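Local coordinates for protein 3-hydroxyadipyl-CoA dehydrogenase (Escherichia coli, PDB 3MOG) that catalyses the NAD+-dependent oxidation of 3-hydroxyadipyl-CoA to 3-oxoadipyl-CoA, a step in the breakdown of phenylacetate, at residues Val8-Ser13 with Val31-Ile36; Gly14-Gly19 with Phe143-Pro148; Asp86-Ala91 with Thr114-Asn119; Met150-Val155 with Phe189-Val194; Val215-Leu220 with Pro230-Asp235. One frame throughout, in Å; residues are numbered along the deposited sequence.

Contact 1 of 5, residues Val8-Ser13 with Val31-Ile36; sequences VAVIGS and VLLYDI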
# COMPACT_ATOMS: atom_id res chain seq x y z
N VAL C 8 27.80 -4.93 -35.29
CA VAL C 8 27.13 -4.89 -34.00
C VAL C 8 28.17 -4.81 -32.88
O VAL C 8 29.16 -5.55 -32.90
CB VAL C 8 26.23 -6.15 -33.80
CG1 VAL C 8 25.54 -6.13 -32.44
CG2 VAL C 8 25.20 -6.25 -34.93
N ALA C 9 27.96 -3.91 -31.93
CA ALA C 9 28.77 -3.83 -30.73
C ALA C 9 27.99 -4.39 -29.57
O ALA C 9 26.84 -4.04 -29.36
CB ALA C 9 29.17 -2.40 -30.45
N VAL C 10 28.63 -5.27 -28.81
CA VAL C 10 28.05 -5.84 -27.61
C VAL C 10 28.93 -5.37 -26.44
O VAL C 10 30.15 -5.57 -26.44
CB VAL C 10 28.02 -7.38 -27.69
CG1 VAL C 10 27.59 -7.97 -26.37
CG2 VAL C 10 27.10 -7.87 -28.81
N ILE C 11 28.31 -4.73 -25.45
CA ILE C 11 29.06 -4.23 -24.30
C ILE C 11 28.86 -5.13 -23.10
O ILE C 11 27.74 -5.24 -22.57
CB ILE C 11 28.65 -2.80 -23.93
CG1 ILE C 11 28.80 -1.87 -25.12
CG2 ILE C 11 29.48 -2.29 -22.72
CD1 ILE C 11 28.52 -0.41 -24.79
N GLY C 12 29.94 -5.77 -22.66
CA GLY C 12 29.89 -6.67 -21.52
C GLY C 12 30.36 -8.04 -21.92
O GLY C 12 30.08 -8.48 -23.03
N SER C 13 31.06 -8.71 -21.01
CA SER C 13 31.65 -10.03 -21.27
C SER C 13 31.05 -11.14 -20.41
O SER C 13 31.55 -12.27 -20.42
CB SER C 13 33.17 -9.97 -21.05
OG SER C 13 33.47 -9.67 -19.69
N VAL C 31 31.18 -8.47 -35.00
CA VAL C 31 30.84 -8.13 -33.62
C VAL C 31 32.02 -7.55 -32.85
O VAL C 31 33.04 -8.21 -32.67
CB VAL C 31 30.24 -9.33 -32.84
CG1 VAL C 31 29.96 -8.95 -31.38
CG2 VAL C 31 28.97 -9.82 -33.52
N LEU C 32 31.86 -6.30 -32.41
CA LEU C 32 32.82 -5.68 -31.51
C LEU C 32 32.40 -5.98 -30.09
O LEU C 32 31.43 -5.42 -29.59
CB LEU C 32 32.87 -4.17 -31.76
CG LEU C 32 33.26 -3.71 -33.17
CD1 LEU C 32 33.02 -2.23 -33.36
CD2 LEU C 32 34.69 -4.05 -33.51
N LEU C 33 33.12 -6.89 -29.44
CA LEU C 33 32.83 -7.24 -28.06
C LEU C 33 33.68 -6.39 -27.10
O LEU C 33 34.89 -6.58 -27.00
CB LEU C 33 33.06 -8.74 -27.82
CG LEU C 33 32.68 -9.38 -26.47
CD1 LEU C 33 31.18 -9.26 -26.15
CD2 LEU C 33 33.08 -10.84 -26.49
N TYR C 34 33.04 -5.45 -26.41
CA TYR C 34 33.73 -4.45 -25.59
C TYR C 34 33.65 -4.73 -24.10
O TYR C 34 32.57 -4.96 -23.55
CB TYR C 34 33.17 -3.05 -25.87
CG TYR C 34 33.66 -1.98 -24.90
CD1 TYR C 34 32.83 -1.49 -23.89
CD2 TYR C 34 34.96 -1.46 -25.00
CE1 TYR C 34 33.27 -0.52 -23.00
CE2 TYR C 34 35.41 -0.48 -24.10
CZ TYR C 34 34.56 -0.02 -23.11
OH TYR C 34 35.00 0.94 -22.22
N ASP C 35 34.82 -4.68 -23.46
CA ASP C 35 34.97 -4.65 -22.01
C ASP C 35 36.33 -4.01 -21.74
O ASP C 35 37.23 -4.07 -22.59
CB ASP C 35 34.94 -6.07 -21.43
CG ASP C 35 34.66 -6.09 -19.94
OD1 ASP C 35 34.73 -5.03 -19.28
OD2 ASP C 35 34.37 -7.19 -19.42
N ILE C 36 36.48 -3.38 -20.57
CA ILE C 36 37.76 -2.75 -20.18
C ILE C 36 38.86 -3.77 -19.84
O ILE C 36 40.04 -3.48 -19.99
CB ILE C 36 37.61 -1.73 -19.03
CG1 ILE C 36 36.85 -2.35 -17.84
CG2 ILE C 36 36.93 -0.44 -19.52
CD1 ILE C 36 37.29 -1.83 -16.49
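Ser-13 OG donates to Asp-35 OD2 across 2.7 Å, tying together the ends of the first two parallel strands of a Rossmann-type beta-alpha-beta unit. The carboxylate oxygen takes this hydroxyl on its anti lone pair, pointing away from OD1. With Asp-35 CG anti to the backbone N (chi1 -162°), the acid reaches back to the turn after strand 8-11; an acidic residue at this strand end is a familiar feature of NAD-dependent Rossmann enzymes, where it commonly meets the adenosine ribose. Before these residues strands 8-11 and 31-34 run parallel, their axes 18° apart. Four backbone bonds join them: Leu-32 N to Val-8 O, Val-10 N to Leu-32 O, Tyr-34 N to Val-10 O and Gly-12 N to Tyr-34 O. The straightest is that of Tyr-34 N, at 173° about its hydrogen. On one face of the sheet Val-10 CG1 lies 3.8 Å from Leu-33 CD1, while its other methyl, CG2, meets Val-31 CG1; helix 15-26 packs against Val-10 and Val-31. Leu-33 CD1 also reaches Gly-12 O, at 3.4 Å. On the other face Ile-11 and Tyr-34 lie side by side, with Ile-11 CG2 touching the ring edge in its plane, 3.6 Å from Tyr-34 CD1.

Contact 2 of 5, residues Gly14-Gly19 with Phe143-Pro148; sequences GTMGAG and FFNPAP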
# COMPACT_ATOMS: atom_id res chain seq x y z
N GLY C 14 29.98 -10.83 -19.67
CA GLY C 14 29.25 -11.83 -18.88
C GLY C 14 28.45 -12.81 -19.74
O GLY C 14 28.58 -12.81 -20.97
N THR C 15 27.62 -13.63 -19.10
CA THR C 15 26.85 -14.66 -19.82
C THR C 15 25.99 -14.06 -20.92
O THR C 15 25.98 -14.58 -22.04
CB THR C 15 25.90 -15.48 -18.90
OG1 THR C 15 26.52 -15.72 -17.63
CG2 THR C 15 25.57 -16.82 -19.55
N MET C 16 25.29 -12.98 -20.60
CA MET C 16 24.38 -12.36 -21.56
C MET C 16 25.13 -11.71 -22.72
O MET C 16 24.82 -11.98 -23.86
CB MET C 16 23.35 -11.43 -20.89
CG MET C 16 22.27 -12.16 -20.02
SD MET C 16 21.55 -13.67 -20.75
CE MET C 16 20.57 -12.94 -22.06
N GLY C 17 26.16 -10.91 -22.42
CA GLY C 17 26.97 -10.28 -23.47
C GLY C 17 27.59 -11.28 -24.45
O GLY C 17 27.47 -11.14 -25.68
N ALA C 18 28.20 -12.32 -23.89
CA ALA C 18 28.86 -13.36 -24.66
C ALA C 18 27.86 -14.13 -25.52
O ALA C 18 28.13 -14.45 -26.68
CB ALA C 18 29.59 -14.32 -23.72
N GLY C 19 26.68 -14.40 -24.95
CA GLY C 19 25.62 -15.10 -25.63
C GLY C 19 24.98 -14.26 -26.71
O GLY C 19 24.60 -14.77 -27.76
N PHE C 143 17.01 -9.94 -24.25
CA PHE C 143 17.17 -11.37 -24.54
C PHE C 143 17.00 -12.18 -23.26
O PHE C 143 17.02 -11.64 -22.17
CB PHE C 143 18.58 -11.64 -25.09
CG PHE C 143 18.86 -11.03 -26.44
CD1 PHE C 143 19.19 -9.69 -26.57
CD2 PHE C 143 18.83 -11.82 -27.58
CE1 PHE C 143 19.47 -9.13 -27.80
CE2 PHE C 143 19.10 -11.28 -28.83
CZ PHE C 143 19.41 -9.93 -28.95
N PHE C 144 16.89 -13.50 -23.40
CA PHE C 144 16.71 -14.36 -22.24
C PHE C 144 17.83 -15.40 -22.18
O PHE C 144 18.30 -15.86 -23.22
CB PHE C 144 15.31 -15.02 -22.29
CG PHE C 144 14.17 -14.04 -22.03
CD1 PHE C 144 13.75 -13.15 -23.02
CD2 PHE C 144 13.54 -14.00 -20.79
CE1 PHE C 144 12.73 -12.23 -22.79
CE2 PHE C 144 12.51 -13.08 -20.55
CZ PHE C 144 12.10 -12.21 -21.56
N ASN C 145 18.29 -15.73 -20.97
CA ASN C 145 19.32 -16.75 -20.70
C ASN C 145 18.88 -18.19 -21.00
O ASN C 145 17.84 -18.64 -20.50
CB ASN C 145 19.72 -16.66 -19.22
CG ASN C 145 21.15 -17.11 -18.94
OD1 ASN C 145 21.63 -16.95 -17.82
ND2 ASN C 145 21.84 -17.64 -19.94
N PRO C 146 19.66 -18.94 -21.82
CA PRO C 146 20.82 -18.47 -22.59
C PRO C 146 20.42 -17.91 -23.94
O PRO C 146 19.64 -18.52 -24.68
CB PRO C 146 21.69 -19.73 -22.74
CG PRO C 146 20.98 -20.83 -21.98
CD PRO C 146 19.55 -20.40 -21.86
N ALA C 147 20.95 -16.72 -24.24
CA ALA C 147 20.64 -16.04 -25.51
C ALA C 147 20.71 -16.86 -26.80
O ALA C 147 19.84 -16.67 -27.65
CB ALA C 147 21.42 -14.75 -25.65
N PRO C 148 21.73 -17.76 -26.95
CA PRO C 148 21.72 -18.55 -28.19
C PRO C 148 20.58 -19.57 -28.30
O PRO C 148 20.22 -19.95 -29.41
CB PRO C 148 23.07 -19.28 -28.17
CG PRO C 148 23.92 -18.50 -27.25
CD PRO C 148 22.99 -17.96 -26.21
O HOH W 1 23.57 -16.08 -23.18
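Met-16 carries this contact with its thioether end, which rests on the backbone of the loop after strand 138-143. CE sits 3.7 Å from Phe-144 C and also meets Phe-143 CB and, at 4.1 Å, Ala-147 CB; SD lies 3.8 Å from Asn-145 CB. Bends at chi2 (-43°) and chi3 (-71°) fold the chain round to put the methyl there. Replacing Met-16 by alanine would probably open a gap between the helix and the loop, leaving Phe-143 CB and Asn-145 CB without this apolar partner. One turn further along the helix, Gly-19 lets the backbones approach: Ala-147 CB is 3.7 Å from Gly-19 C, and a CB on Gly-19 would fall only 3.3 Å from Pro-148 CD. A water joins the two sides, donating to Thr-15 O at 3.1 Å and accepting from Ala-147 N at 2.9 Å. Further out, Phe-143 N is held by Asn-119 OD1 and Ala-147 O by Lys-178 NZ, while a cis peptide before Pro-146 turns the loop. Gly-14 occupies the N-cap position of helix 15-26, and with Gly-12 and Gly-17 it matches the GxGxxG turn of Rossmann NAD-binding domains.

Contact 3 of 5, residues Asp86-Ala91 with Thr114-Asn119; sequences DLVIEA and TLLTTN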
# COMPACT_ATOMS: atom_id res chain seq x y z
N ASP C 86 26.67 -0.03 -36.16
CA ASP C 86 25.30 0.41 -36.47
C ASP C 86 24.33 0.13 -35.32
O ASP C 86 23.25 0.71 -35.26
CB ASP C 86 24.79 -0.32 -37.71
CG ASP C 86 25.69 -0.13 -38.90
OD1 ASP C 86 26.08 1.03 -39.19
OD2 ASP C 86 26.01 -1.14 -39.56
N LEU C 87 24.73 -0.81 -34.46
CA LEU C 87 23.93 -1.23 -33.31
C LEU C 87 24.86 -1.55 -32.15
O LEU C 87 25.84 -2.27 -32.31
CB LEU C 87 23.06 -2.46 -33.63
CG LEU C 87 22.37 -3.15 -32.44
CD1 LEU C 87 21.35 -2.24 -31.76
CD2 LEU C 87 21.72 -4.46 -32.79
N VAL C 88 24.54 -0.97 -31.01
CA VAL C 88 25.20 -1.31 -29.77
C VAL C 88 24.18 -1.98 -28.86
O VAL C 88 23.06 -1.46 -28.67
CB VAL C 88 25.77 -0.07 -29.06
CG1 VAL C 88 26.46 -0.48 -27.78
CG2 VAL C 88 26.76 0.65 -29.96
N ILE C 89 24.55 -3.14 -28.33
CA ILE C 89 23.73 -3.83 -27.33
C ILE C 89 24.51 -3.88 -26.01
O ILE C 89 25.50 -4.59 -25.90
CB ILE C 89 23.34 -5.24 -27.78
CG1 ILE C 89 22.64 -5.20 -29.14
CG2 ILE C 89 22.44 -5.92 -26.75
CD1 ILE C 89 22.51 -6.57 -29.79
N GLU C 90 24.04 -3.12 -25.03
CA GLU C 90 24.69 -3.00 -23.73
C GLU C 90 24.17 -4.07 -22.78
O GLU C 90 22.97 -4.22 -22.60
CB GLU C 90 24.41 -1.60 -23.16
CG GLU C 90 25.04 -1.30 -21.83
CD GLU C 90 24.31 -1.91 -20.64
OE1 GLU C 90 23.06 -1.83 -20.59
OE2 GLU C 90 24.99 -2.49 -19.78
N ALA C 91 25.08 -4.80 -22.14
CA ALA C 91 24.71 -5.80 -21.16
C ALA C 91 25.75 -5.88 -20.03
O ALA C 91 26.24 -6.96 -19.71
CB ALA C 91 24.55 -7.15 -21.84
N THR C 114 23.07 5.53 -35.09
CA THR C 114 23.41 4.24 -34.51
C THR C 114 22.42 3.90 -33.40
O THR C 114 22.17 4.72 -32.51
CB THR C 114 24.88 4.22 -34.00
OG1 THR C 114 25.74 3.91 -35.11
CG2 THR C 114 25.11 3.19 -32.88
N LEU C 115 21.83 2.71 -33.49
CA LEU C 115 20.88 2.23 -32.49
C LEU C 115 21.61 1.87 -31.21
O LEU C 115 22.63 1.19 -31.24
CB LEU C 115 20.10 1.04 -33.04
CG LEU C 115 19.64 1.10 -34.51
CD1 LEU C 115 19.00 -0.20 -34.95
CD2 LEU C 115 18.70 2.28 -34.80
N LEU C 116 21.12 2.38 -30.09
CA LEU C 116 21.76 2.19 -28.80
C LEU C 116 20.83 1.42 -27.89
O LEU C 116 19.84 1.95 -27.41
CB LEU C 116 22.15 3.53 -28.17
CG LEU C 116 23.17 4.43 -28.84
CD1 LEU C 116 23.43 5.68 -27.98
CD2 LEU C 116 24.46 3.67 -29.12
N THR C 117 21.12 0.15 -27.67
CA THR C 117 20.17 -0.64 -26.94
C THR C 117 20.76 -1.23 -25.68
O THR C 117 21.99 -1.31 -25.53
CB THR C 117 19.57 -1.76 -27.80
OG1 THR C 117 20.59 -2.70 -28.14
CG2 THR C 117 18.98 -1.19 -29.08
N THR C 118 19.88 -1.62 -24.77
CA THR C 118 20.30 -2.29 -23.56
C THR C 118 19.52 -3.58 -23.35
O THR C 118 18.33 -3.68 -23.71
CB THR C 118 20.18 -1.36 -22.32
OG1 THR C 118 20.46 -2.11 -21.13
CG2 THR C 118 18.82 -0.77 -22.22
N ASN C 119 20.20 -4.57 -22.78
CA ASN C 119 19.61 -5.87 -22.46
C ASN C 119 18.91 -5.84 -21.10
O ASN C 119 18.40 -6.85 -20.66
CB ASN C 119 20.70 -6.97 -22.47
CG ASN C 119 20.16 -8.36 -22.10
OD1 ASN C 119 19.13 -8.80 -22.61
ND2 ASN C 119 20.85 -9.05 -21.20
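Glu-90 and Thr-118 lie side by side on one face of two parallel strands, their carboxylate and hydroxyl ends joined. Following Glu-90 outward, CB rests 3.4 Å from Thr-117 O. CG stands anti to the backbone N, and the chain then bends at chi2 (-79°), which brings the carboxylate alongside Thr-118. OE1 accepts from Thr-118 OG1 at 2.7 Å, met nearly along its own C-O axis, while OE2 takes the backbone N-H of Ala-92. Thr-118 OG1 in turn is hydrogen-bonded to Thr-120 N, so that the pair links both chain turns following the strands.

The other face carries a second polar feature. Thr-117 OG1, placed between its backbone N and carbonyl carbon (chi1 66°), donates to Val-88 O at 2.8 Å, tilted from the carbonyl plane. The same oxygen receives Thr-117 N at 2.7 Å, so one residue grips it twice. Around that hydroxyl Ile-89 CG1 closes in at 3.4 Å, and Thr-117 CG2 touches Leu-87 CD1. Back on the face of Glu-90 and Thr-118, Val-88 CG2 meets Leu-116 CD2 at 3.9 Å. The strands belong to the beta-alpha-beta unit in which helix 96-109 connects them, in the Rossmann-type sheet. Chemically, both Glu-90 oxygens and both threonine hydroxyls have hydrogen-bond partners within a buried setting, which implies a carboxylate with little freedom to turn.

Contact 4 of 5, residues Met150-Val155 with Phe189-Val194; sequences MKLVEV and FIVNRV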
# COMPACT_ATOMS: atom_id res chain seq x y z
N MET C 150 17.28 -19.38 -26.24
CA MET C 150 15.96 -18.74 -26.04
C MET C 150 15.49 -17.90 -27.24
O MET C 150 16.22 -17.03 -27.72
CB MET C 150 15.97 -17.90 -24.76
CG MET C 150 16.22 -18.71 -23.47
SD MET C 150 15.03 -20.06 -23.15
CE MET C 150 13.63 -19.12 -22.57
N LYS C 151 14.33 -18.22 -27.77
CA LYS C 151 13.80 -17.54 -28.93
C LYS C 151 13.29 -16.14 -28.76
O LYS C 151 13.20 -15.41 -29.71
CB LYS C 151 12.79 -18.41 -29.64
CG LYS C 151 13.44 -19.42 -30.52
CD LYS C 151 12.45 -20.12 -31.38
CE LYS C 151 11.58 -19.18 -32.19
NZ LYS C 151 12.15 -18.85 -33.51
N LEU C 152 12.89 -15.78 -27.55
CA LEU C 152 12.19 -14.52 -27.35
C LEU C 152 13.13 -13.33 -27.17
O LEU C 152 14.14 -13.44 -26.49
CB LEU C 152 11.23 -14.62 -26.14
CG LEU C 152 10.20 -13.48 -26.07
CD1 LEU C 152 8.97 -13.75 -26.99
CD2 LEU C 152 9.78 -13.24 -24.64
N VAL C 153 12.81 -12.21 -27.79
CA VAL C 153 13.34 -10.92 -27.33
C VAL C 153 12.23 -9.87 -27.19
O VAL C 153 11.32 -9.81 -28.00
CB VAL C 153 14.63 -10.41 -28.11
CG1 VAL C 153 14.76 -11.04 -29.43
CG2 VAL C 153 14.71 -8.87 -28.21
N GLU C 154 12.29 -9.10 -26.11
CA GLU C 154 11.36 -8.01 -25.89
C GLU C 154 12.01 -6.73 -26.41
O GLU C 154 13.10 -6.35 -25.97
CB GLU C 154 11.03 -7.90 -24.40
CG GLU C 154 10.26 -9.08 -23.85
CD GLU C 154 9.96 -8.97 -22.36
OE1 GLU C 154 10.92 -8.92 -21.55
OE2 GLU C 154 8.76 -8.94 -21.99
N VAL C 155 11.36 -6.10 -27.38
CA VAL C 155 11.84 -4.86 -27.98
C VAL C 155 11.14 -3.71 -27.27
O VAL C 155 9.94 -3.50 -27.42
CB VAL C 155 11.56 -4.79 -29.50
CG1 VAL C 155 12.00 -3.44 -30.06
CG2 VAL C 155 12.24 -5.93 -30.25
N PHE C 189 8.32 -5.39 -17.89
CA PHE C 189 7.94 -5.52 -19.31
C PHE C 189 6.67 -6.37 -19.52
O PHE C 189 5.61 -6.02 -18.99
CB PHE C 189 9.14 -5.98 -20.17
CG PHE C 189 10.40 -5.13 -19.99
CD1 PHE C 189 10.32 -3.76 -19.71
CD2 PHE C 189 11.65 -5.70 -20.15
CE1 PHE C 189 11.47 -2.99 -19.56
CE2 PHE C 189 12.81 -4.95 -20.01
CZ PHE C 189 12.72 -3.59 -19.71
N ILE C 190 6.76 -7.47 -20.27
CA ILE C 190 5.66 -8.45 -20.33
C ILE C 190 5.98 -9.63 -19.41
O ILE C 190 5.26 -9.89 -18.44
CB ILE C 190 5.41 -9.00 -21.74
CG1 ILE C 190 5.15 -7.90 -22.76
CG2 ILE C 190 4.21 -9.97 -21.75
CD1 ILE C 190 5.27 -8.45 -24.19
N VAL C 191 7.06 -10.34 -19.73
CA VAL C 191 7.38 -11.62 -19.09
C VAL C 191 7.55 -11.54 -17.56
O VAL C 191 6.90 -12.27 -16.84
CB VAL C 191 8.62 -12.32 -19.73
CG1 VAL C 191 8.89 -13.64 -19.04
CG2 VAL C 191 8.41 -12.54 -21.22
N ASN C 192 8.41 -10.65 -17.08
CA ASN C 192 8.64 -10.53 -15.63
C ASN C 192 7.42 -10.03 -14.87
O ASN C 192 7.27 -10.29 -13.69
CB ASN C 192 9.83 -9.60 -15.33
CG ASN C 192 11.17 -10.30 -15.38
OD1 ASN C 192 11.26 -11.53 -15.34
ND2 ASN C 192 12.24 -9.51 -15.46
N ARG C 193 6.54 -9.30 -15.56
CA ARG C 193 5.31 -8.80 -14.96
C ARG C 193 4.22 -9.87 -14.90
O ARG C 193 3.64 -10.10 -13.84
CB ARG C 193 4.81 -7.57 -15.73
CG ARG C 193 3.54 -6.96 -15.18
CD ARG C 193 2.74 -6.35 -16.30
NE ARG C 193 1.56 -5.62 -15.86
CZ ARG C 193 1.34 -4.34 -16.10
NH1 ARG C 193 2.25 -3.63 -16.74
NH2 ARG C 193 0.23 -3.75 -15.67
N VAL C 194 3.96 -10.52 -16.02
CA VAL C 194 2.85 -11.49 -16.13
C VAL C 194 3.15 -12.80 -15.40
O VAL C 194 2.24 -13.42 -14.86
CB VAL C 194 2.44 -11.72 -17.61
CG1 VAL C 194 1.34 -12.78 -17.78
CG2 VAL C 194 2.00 -10.41 -18.22
O HOH W 2 10.32 -8.98 -18.94
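Glu-154 on strand 152-157 faces Phe-189 with their CA atoms 7.8 Å apart, so the backbones do not pair. With CG anti to the carbonyl carbon (chi1 -66°) and the chain extended beyond it, the Glu-154 side chain spans the gap to two consecutive amides. Ile-190 N donates to Glu-154 OE2 at 3.0 Å, and Val-191 N to the same oxygen at 3.2 Å, the latter at 170° about its hydrogen. Both come in on the syn side but from opposite faces of the carboxylate plane. The other oxygen, Glu-154 OE1, lies at the edge of the Phe-189 ring, 3.6 Å from CD2, the ring and carboxylate planes 74° apart. It also accepts a water at 2.7 Å, which takes the N-H of Asn-192 in turn, and it is bonded to His-142 ND1. Beside the carboxylate, Leu-152 CD2 and Val-191 CG2 meet tip to tip at 3.8 Å, both against helix 412-422. An alanine in place of Glu-154 would probably leave the amides of Ile-190 and Val-191 without their acceptor and His-142 ND1 without its mate, freeing the imidazole to turn. The arrangement is consistent with the His-Glu pair of 3-hydroxyacyl-CoA dehydrogenases. With OE2 gripped by two amides and OE1 directed to the histidine, the carboxylate is fixed in rotation, and the NAD-binding and C-terminal domains are joined through it.

Contact 5 of 5, residues Val215-Leu220 with Pro230-Asp235; sequences VIDAAL and PLELTD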
# COMPACT_ATOMS: atom_id res chain seq x y z
N VAL C 215 3.83 -31.15 -3.79
CA VAL C 215 2.45 -31.35 -4.23
C VAL C 215 1.99 -30.13 -5.07
O VAL C 215 1.37 -30.31 -6.13
CB VAL C 215 1.52 -31.67 -3.02
CG1 VAL C 215 0.06 -31.73 -3.44
CG2 VAL C 215 1.92 -33.00 -2.39
N ILE C 216 2.31 -28.92 -4.61
CA ILE C 216 2.05 -27.70 -5.36
C ILE C 216 2.73 -27.75 -6.72
O ILE C 216 2.09 -27.50 -7.75
CB ILE C 216 2.55 -26.45 -4.61
CG1 ILE C 216 1.96 -26.40 -3.20
CG2 ILE C 216 2.26 -25.19 -5.42
CD1 ILE C 216 2.48 -25.25 -2.29
N ASP C 217 4.02 -28.12 -6.75
CA ASP C 217 4.76 -28.27 -8.01
C ASP C 217 4.19 -29.34 -8.96
O ASP C 217 4.23 -29.19 -10.19
CB ASP C 217 6.24 -28.56 -7.76
CG ASP C 217 7.01 -27.33 -7.28
OD1 ASP C 217 6.48 -26.20 -7.33
OD2 ASP C 217 8.16 -27.50 -6.85
N ALA C 218 3.64 -30.41 -8.38
CA ALA C 218 3.12 -31.52 -9.18
C ALA C 218 1.79 -31.16 -9.83
O ALA C 218 1.53 -31.53 -10.97
CB ALA C 218 2.98 -32.78 -8.34
N ALA C 219 0.94 -30.44 -9.09
CA ALA C 219 -0.32 -29.96 -9.62
C ALA C 219 -0.08 -29.02 -10.79
O ALA C 219 -0.71 -29.15 -11.83
CB ALA C 219 -1.12 -29.25 -8.53
N LEU C 220 0.86 -28.09 -10.62
CA LEU C 220 1.10 -27.07 -11.64
C LEU C 220 1.80 -27.63 -12.88
O LEU C 220 1.45 -27.26 -14.00
CB LEU C 220 1.83 -25.86 -11.04
CG LEU C 220 1.00 -24.73 -10.38
CD1 LEU C 220 0.10 -24.03 -11.39
CD2 LEU C 220 0.17 -25.16 -9.18
N PRO C 230 6.31 -24.05 -9.79
CA PRO C 230 6.83 -22.72 -9.44
C PRO C 230 7.91 -22.74 -8.35
O PRO C 230 8.86 -21.98 -8.42
CB PRO C 230 5.59 -21.98 -8.93
CG PRO C 230 4.68 -23.04 -8.44
CD PRO C 230 4.89 -24.19 -9.42
N LEU C 231 7.81 -23.64 -7.37
CA LEU C 231 8.73 -23.60 -6.23
C LEU C 231 10.09 -24.19 -6.60
O LEU C 231 11.13 -23.58 -6.36
CB LEU C 231 8.10 -24.25 -4.99
CG LEU C 231 6.80 -23.59 -4.52
CD1 LEU C 231 5.99 -24.52 -3.66
CD2 LEU C 231 7.07 -22.29 -3.76
N GLU C 232 10.08 -25.35 -7.25
CA GLU C 232 11.30 -25.90 -7.85
C GLU C 232 11.99 -24.92 -8.82
O GLU C 232 13.21 -24.77 -8.77
CB GLU C 232 11.00 -27.22 -8.55
CG GLU C 232 12.25 -27.92 -9.05
CD GLU C 232 11.97 -29.28 -9.65
OE1 GLU C 232 10.85 -29.82 -9.45
OE2 GLU C 232 12.89 -29.82 -10.31
N LEU C 233 11.21 -24.25 -9.67
CA LEU C 233 11.74 -23.22 -10.58
C LEU C 233 12.38 -22.05 -9.82
O LEU C 233 13.41 -21.55 -10.24
CB LEU C 233 10.67 -22.71 -11.55
CG LEU C 233 11.07 -21.78 -12.70
CD1 LEU C 233 11.93 -22.51 -13.72
CD2 LEU C 233 9.86 -21.18 -13.38
N THR C 234 11.80 -21.64 -8.70
CA THR C 234 12.48 -20.62 -7.88
C THR C 234 13.82 -21.12 -7.29
O THR C 234 14.78 -20.35 -7.19
CB THR C 234 11.61 -20.03 -6.74
OG1 THR C 234 11.28 -21.05 -5.78
CG2 THR C 234 10.34 -19.42 -7.29
N ASP C 235 13.87 -22.41 -6.91
CA ASP C 235 15.12 -23.04 -6.46
C ASP C 235 16.17 -23.09 -7.57
O ASP C 235 17.36 -22.92 -7.33
CB ASP C 235 14.87 -24.46 -5.91
CG ASP C 235 14.74 -24.50 -4.38
OD1 ASP C 235 14.58 -23.43 -3.75
OD2 ASP C 235 14.80 -25.61 -3.80
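Asp-217 projects from helix 213-223 into the first turn of helix 230-237, like a peg set between backbone amides. With Asp-217 CG anti to the carbonyl carbon (chi1 -74°), its carboxylate straddles two of them: OD1 accepts from Leu-231 N at 2.9 Å and OD2 from Glu-232 N at the same length, both on their syn sides. The fit is close, for Glu-232 CB lies 3.3 Å from Asp-217 OD2. Pro-230 has no N-H to offer, but Pro-230 CD approaches Asp-217 OD1 to 3.3 Å and closes the hollow on that side.

The flanking apolar bumps complete the join. The Pro-230 ring is lodged against the Leu-220 side chain, with Pro-230 CD 3.8 Å from Leu-220 CB. One turn before Leu-220, Ile-216 CD1 meets Leu-231 CD1 at 3.8 Å, and Ile-216 CB is also near that methyl. The segment axes, inclined at 109°, come within 8.7 Å, and at this separation the aspartate is long enough to reach the first-turn amides. Tyr-283 OH is a further partner of Asp-217 OD2. Glu-232 OE1 is 4.4 Å from Asp-217 OD2, a like-charge approach probably eased by the salt bridge from Glu-232 OE2 to Arg-289. A carboxylate seated on first-turn amides is consistent with a favourable interaction with the positive end of the helix dipole; here it fastens neighbouring helices of the mainly helical 3-hydroxyacyl-CoA dehydrogenase C-terminal domain.

Contacts 1 and 3 pair neighbouring strands of one Rossmann-type sheet; their centres are about 10 Å apart, and strand 8-11 adjoins strand 87-90 between them. Contact 2 crosses contact 1 along the chain: helix 15-26, which leaves strand 8-11, is brought to the loop after strand 138-143, and contact 3 is nested inside the long loop so closed. Contact 4 starts from strand 152-157 of the same sheet, its centre about 14 Å from that of contact 2, and leads into the C-terminal domain. Contact 5 lies wholly within that domain, about 36 Å from contact 3 between centres. The series thus runs from the nucleotide-binding fold, through the probable His-Glu site, to the helical domain.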